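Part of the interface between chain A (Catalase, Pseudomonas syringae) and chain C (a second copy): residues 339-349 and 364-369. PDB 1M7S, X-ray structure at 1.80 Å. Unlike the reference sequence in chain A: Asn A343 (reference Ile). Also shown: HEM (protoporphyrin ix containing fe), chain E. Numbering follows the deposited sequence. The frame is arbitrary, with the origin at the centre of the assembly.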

# COMPACT_ATOMS: atom_id res chain seq x y z
N ARG A 339 -0.09 -6.68 5.94
CA ARG A 339 -1.20 -7.44 5.35
C ARG A 339 -2.55 -6.73 5.52
O ARG A 339 -3.40 -6.74 4.63
CB ARG A 339 -1.31 -8.84 6.02
CG ARG A 339 -2.29 -9.77 5.29
CD ARG A 339 -2.12 -11.20 5.81
NE ARG A 339 -2.51 -11.38 7.23
CZ ARG A 339 -3.74 -11.45 7.71
NH1 ARG A 339 -3.90 -11.69 9.02
NH2 ARG A 339 -4.85 -11.35 6.98
N LEU A 340 -2.77 -6.21 6.71
CA LEU A 340 -3.98 -5.47 7.03
C LEU A 340 -3.75 -3.97 6.95
O LEU A 340 -4.40 -3.31 6.13
CB LEU A 340 -4.54 -5.87 8.40
CG LEU A 340 -4.86 -7.38 8.50
CD1 LEU A 340 -5.13 -7.78 9.95
CD2 LEU A 340 -6.00 -7.77 7.62
N GLY A 341 -2.81 -3.46 7.75
CA GLY A 341 -2.61 -2.01 7.78
C GLY A 341 -2.43 -1.60 9.25
O GLY A 341 -2.76 -2.33 10.18
N ALA A 342 -1.99 -0.32 9.41
CA ALA A 342 -1.84 0.22 10.76
C ALA A 342 -3.13 0.15 11.55
O ALA A 342 -3.11 -0.11 12.76
CB ALA A 342 -1.34 1.67 10.66
N ASN A 343 -4.30 0.32 10.91
CA ASN A 343 -5.59 0.27 11.64
C ASN A 343 -6.22 -1.10 11.66
O ASN A 343 -7.40 -1.31 11.94
CB ASN A 343 -6.52 1.35 10.98
CG ASN A 343 -6.03 2.72 11.48
OD1 ASN A 343 -5.92 2.91 12.71
ND2 ASN A 343 -5.69 3.67 10.64
N GLY A 344 -5.47 -2.17 11.33
CA GLY A 344 -5.99 -3.52 11.26
C GLY A 344 -6.64 -4.00 12.56
O GLY A 344 -7.66 -4.70 12.49
N LEU A 345 -6.13 -3.63 13.73
CA LEU A 345 -6.72 -4.07 14.98
C LEU A 345 -8.01 -3.34 15.32
O LEU A 345 -8.67 -3.79 16.26
CB LEU A 345 -5.75 -3.96 16.15
CG LEU A 345 -4.42 -4.71 15.99
CD1 LEU A 345 -3.81 -4.93 17.38
CD2 LEU A 345 -4.56 -6.00 15.21
N SER A 346 -8.39 -2.31 14.57
CA SER A 346 -9.70 -1.71 14.77
C SER A 346 -10.77 -2.32 13.88
O SER A 346 -11.96 -1.94 14.02
CB SER A 346 -9.56 -0.19 14.55
OG SER A 346 -9.58 0.02 13.13
N LEU A 347 -10.50 -3.33 13.04
CA LEU A 347 -11.53 -4.00 12.26
C LEU A 347 -12.44 -4.75 13.21
O LEU A 347 -11.97 -5.28 14.21
CB LEU A 347 -10.93 -5.00 11.23
CG LEU A 347 -10.00 -4.38 10.18
CD1 LEU A 347 -9.35 -5.47 9.29
CD2 LEU A 347 -10.78 -3.42 9.23
N PRO A 348 -13.72 -4.90 12.92
CA PRO A 348 -14.68 -5.61 13.74
C PRO A 348 -14.17 -6.91 14.35
O PRO A 348 -14.18 -7.07 15.60
CB PRO A 348 -15.94 -5.83 12.86
CG PRO A 348 -15.83 -4.60 11.99
CD PRO A 348 -14.36 -4.33 11.73
N VAL A 349 -13.60 -7.81 13.59
CA VAL A 349 -13.17 -9.11 14.09
C VAL A 349 -11.98 -9.01 15.04
O VAL A 349 -11.82 -9.97 15.83
CB VAL A 349 -12.91 -10.09 12.92
CG1 VAL A 349 -11.63 -9.70 12.19
CG2 VAL A 349 -12.87 -11.54 13.37
N ALA C 364 -8.88 -3.64 1.08
CA ALA C 364 -8.17 -3.42 2.35
C ALA C 364 -9.01 -2.71 3.42
O ALA C 364 -9.65 -1.71 3.09
CB ALA C 364 -6.89 -2.66 2.11
N LEU C 365 -8.90 -3.29 4.61
CA LEU C 365 -9.58 -2.72 5.79
C LEU C 365 -11.07 -2.57 5.59
O LEU C 365 -11.68 -1.50 5.78
CB LEU C 365 -8.95 -1.42 6.25
CG LEU C 365 -7.48 -1.53 6.70
CD1 LEU C 365 -7.01 -0.14 7.12
CD2 LEU C 365 -7.29 -2.48 7.87
N ASN C 366 -11.73 -3.67 5.23
CA ASN C 366 -13.16 -3.66 5.01
C ASN C 366 -13.85 -3.76 6.38
O ASN C 366 -13.63 -4.71 7.15
CB ASN C 366 -13.55 -4.88 4.15
CG ASN C 366 -15.01 -4.73 3.73
OD1 ASN C 366 -15.85 -4.77 4.65
ND2 ASN C 366 -15.29 -4.50 2.45
N THR C 367 -14.58 -2.69 6.75
CA THR C 367 -15.17 -2.70 8.09
C THR C 367 -16.62 -3.13 8.09
O THR C 367 -17.30 -2.99 9.13
CB THR C 367 -15.09 -1.27 8.70
OG1 THR C 367 -15.81 -0.43 7.77
CG2 THR C 367 -13.64 -0.82 8.83
N GLY C 368 -17.12 -3.68 7.00
CA GLY C 368 -18.51 -4.10 6.98
C GLY C 368 -18.91 -5.27 7.82
O GLY C 368 -18.13 -6.03 8.43
N HIS C 369 -20.21 -5.59 7.73
CA HIS C 369 -20.81 -6.73 8.39
C HIS C 369 -21.78 -7.43 7.46
O HIS C 369 -23.04 -7.46 7.62
CB HIS C 369 -21.51 -6.41 9.74
CG HIS C 369 -22.09 -7.72 10.28
ND1 HIS C 369 -23.38 -7.83 10.76
CD2 HIS C 369 -21.59 -8.99 10.26
CE1 HIS C 369 -23.64 -9.09 11.08
NE2 HIS C 369 -22.56 -9.82 10.77
CHA HEM E . 0.94 -17.65 11.04
CHB HEM E . 1.52 -21.20 14.27
CHC HEM E . 6.29 -20.39 14.28
CHD HEM E . 5.56 -16.25 11.84
C1A HEM E . 0.70 -18.69 11.90
C2A HEM E . -0.63 -19.30 12.14
C3A HEM E . -0.47 -20.27 13.03
C4A HEM E . 0.95 -20.33 13.36
CMA HEM E . -1.52 -21.20 13.65
CAA HEM E . -1.90 -18.78 11.44
CBA HEM E . -2.80 -17.86 12.33
CGA HEM E . -4.13 -17.59 11.57
O1A HEM E . -4.25 -16.39 11.21
O2A HEM E . -4.86 -18.59 11.50
C1B HEM E . 2.85 -21.28 14.58
C2B HEM E . 3.44 -22.15 15.59
C3B HEM E . 4.77 -21.94 15.58
C4B HEM E . 5.03 -20.93 14.59
CMB HEM E . 2.62 -23.14 16.44
CAB HEM E . 5.90 -22.58 16.39
CBB HEM E . 5.73 -23.11 17.58
C1C HEM E . 6.47 -19.16 13.72
C2C HEM E . 7.68 -18.37 13.81
C3C HEM E . 7.47 -17.22 13.16
C4C HEM E . 6.14 -17.28 12.60
CMC HEM E . 8.96 -18.77 14.60
CAC HEM E . 8.40 -16.00 12.96
CBC HEM E . 9.23 -15.53 13.90
C1D HEM E . 4.25 -16.33 11.36
C2D HEM E . 3.64 -15.34 10.49
C3D HEM E . 2.38 -15.71 10.26
C4D HEM E . 2.16 -16.94 10.98
CMD HEM E . 4.42 -14.12 9.96
CAD HEM E . 1.29 -14.99 9.41
CBD HEM E . 0.39 -14.12 10.36
CGD HEM E . -0.57 -13.21 9.62
O1D HEM E . -1.61 -12.86 10.27
O2D HEM E . -0.36 -12.80 8.45
NA HEM E . 1.62 -19.39 12.63
NB HEM E . 3.84 -20.52 14.00
NC HEM E . 5.55 -18.48 12.94
ND HEM E . 3.29 -17.27 11.68
FE HEM E . 3.57 -18.87 12.86
O HOH W 1 4.23 -20.80 11.39

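Subunit contacts need not be held by hydrogen bonds of their own. A short segment of one chain can be shaped by its internal hydrogen bonds into a compact surface, against which a neighbouring chain lays an apolar side chain. The contact between these two copies of catalase illustrates the principle: no hydrogen bond crosses between the stretches, yet 328 Å² of surface is buried, summed over both sides.

The surface on chain A is a compact series of turns. A helix ends ahead of Gly A341, whose positive phi would jam a CB against the preceding carbonyl oxygen, so the backbone itself calls for glycine. A type I turn then runs from Gly A341 to Gly A344, with Gly A344 N donating to Gly A341 O at 2.9 Å, and a 3-10 segment carries the chain on to Ser A346. Asn A343 O accepts from both Ser A346 N (3.0 Å) and Ser A346 OG (2.8 Å), while Leu A347 N reaches Gly A344 O at 3.2 Å.

Chain C approaches as a loop without regular helix or strand. The backbones come closest where Leu A340 CA lies 6.4 Å from Leu C365 CA and Leu A347 CA 5.7 Å from Thr C367 CA. Ala C364 barely takes part, its CB lying 4.8 Å from Leu A340 O. Leu C365 follows and dominates the contact, with 98 Å² covered. Its CA-to-CB bond points sideways, but with chi1 at m and chi2 at t the end of the side chain comes nearer to chain A. There Leu C365 CD2 lies 3.5 Å from Leu A340 O, 3.8 Å from Gly A344 CA and 3.9 Å from Leu A347 CD2. The last is a true apolar pairing; the first is simple packing of a methyl against a carbonyl. Gly A344 brings its backbone close to this methyl, and a CB there would clash within its own chain, lying 2.9 Å from Leu A340 CB. Asn A343, which differs from the reference sequence, offers its CB to Leu C365 CD1 at 4.2 Å, while the end of its side chain leads away and ND2 is hydrogen-bonded elsewhere in the structure.

At Asn C366 the CA-to-CB bond points away from chain A, and the backbone makes the contact: Asn C366 O lies 3.8 Å from Leu A347 CD2. OD1 of Asn C366 accepts from Gly C368 N at 2.9 Å, a bond that links the side chain to the backbone two residues on, and is also bonded elsewhere in the structure. Thr C367 then adds its methyl, CG2 standing 3.9 Å from Leu A347 CD2. That one leucine methyl therefore touches three successive residues of chain C.

Thr C367 also meets Pro A348 at the edge of the contact. The exposed Pro A348 sets its CG 3.6 Å from Thr C367 O, a van der Waals contact between ring and carbonyl. The contact then thins out: Gly C368 is grazed more distantly, and His C369 lies outside it. Arg A339 does not touch chain C's stretch, binding instead one heme propionate through NE to O2D and NH1 to O1D, both at 2.9 Å.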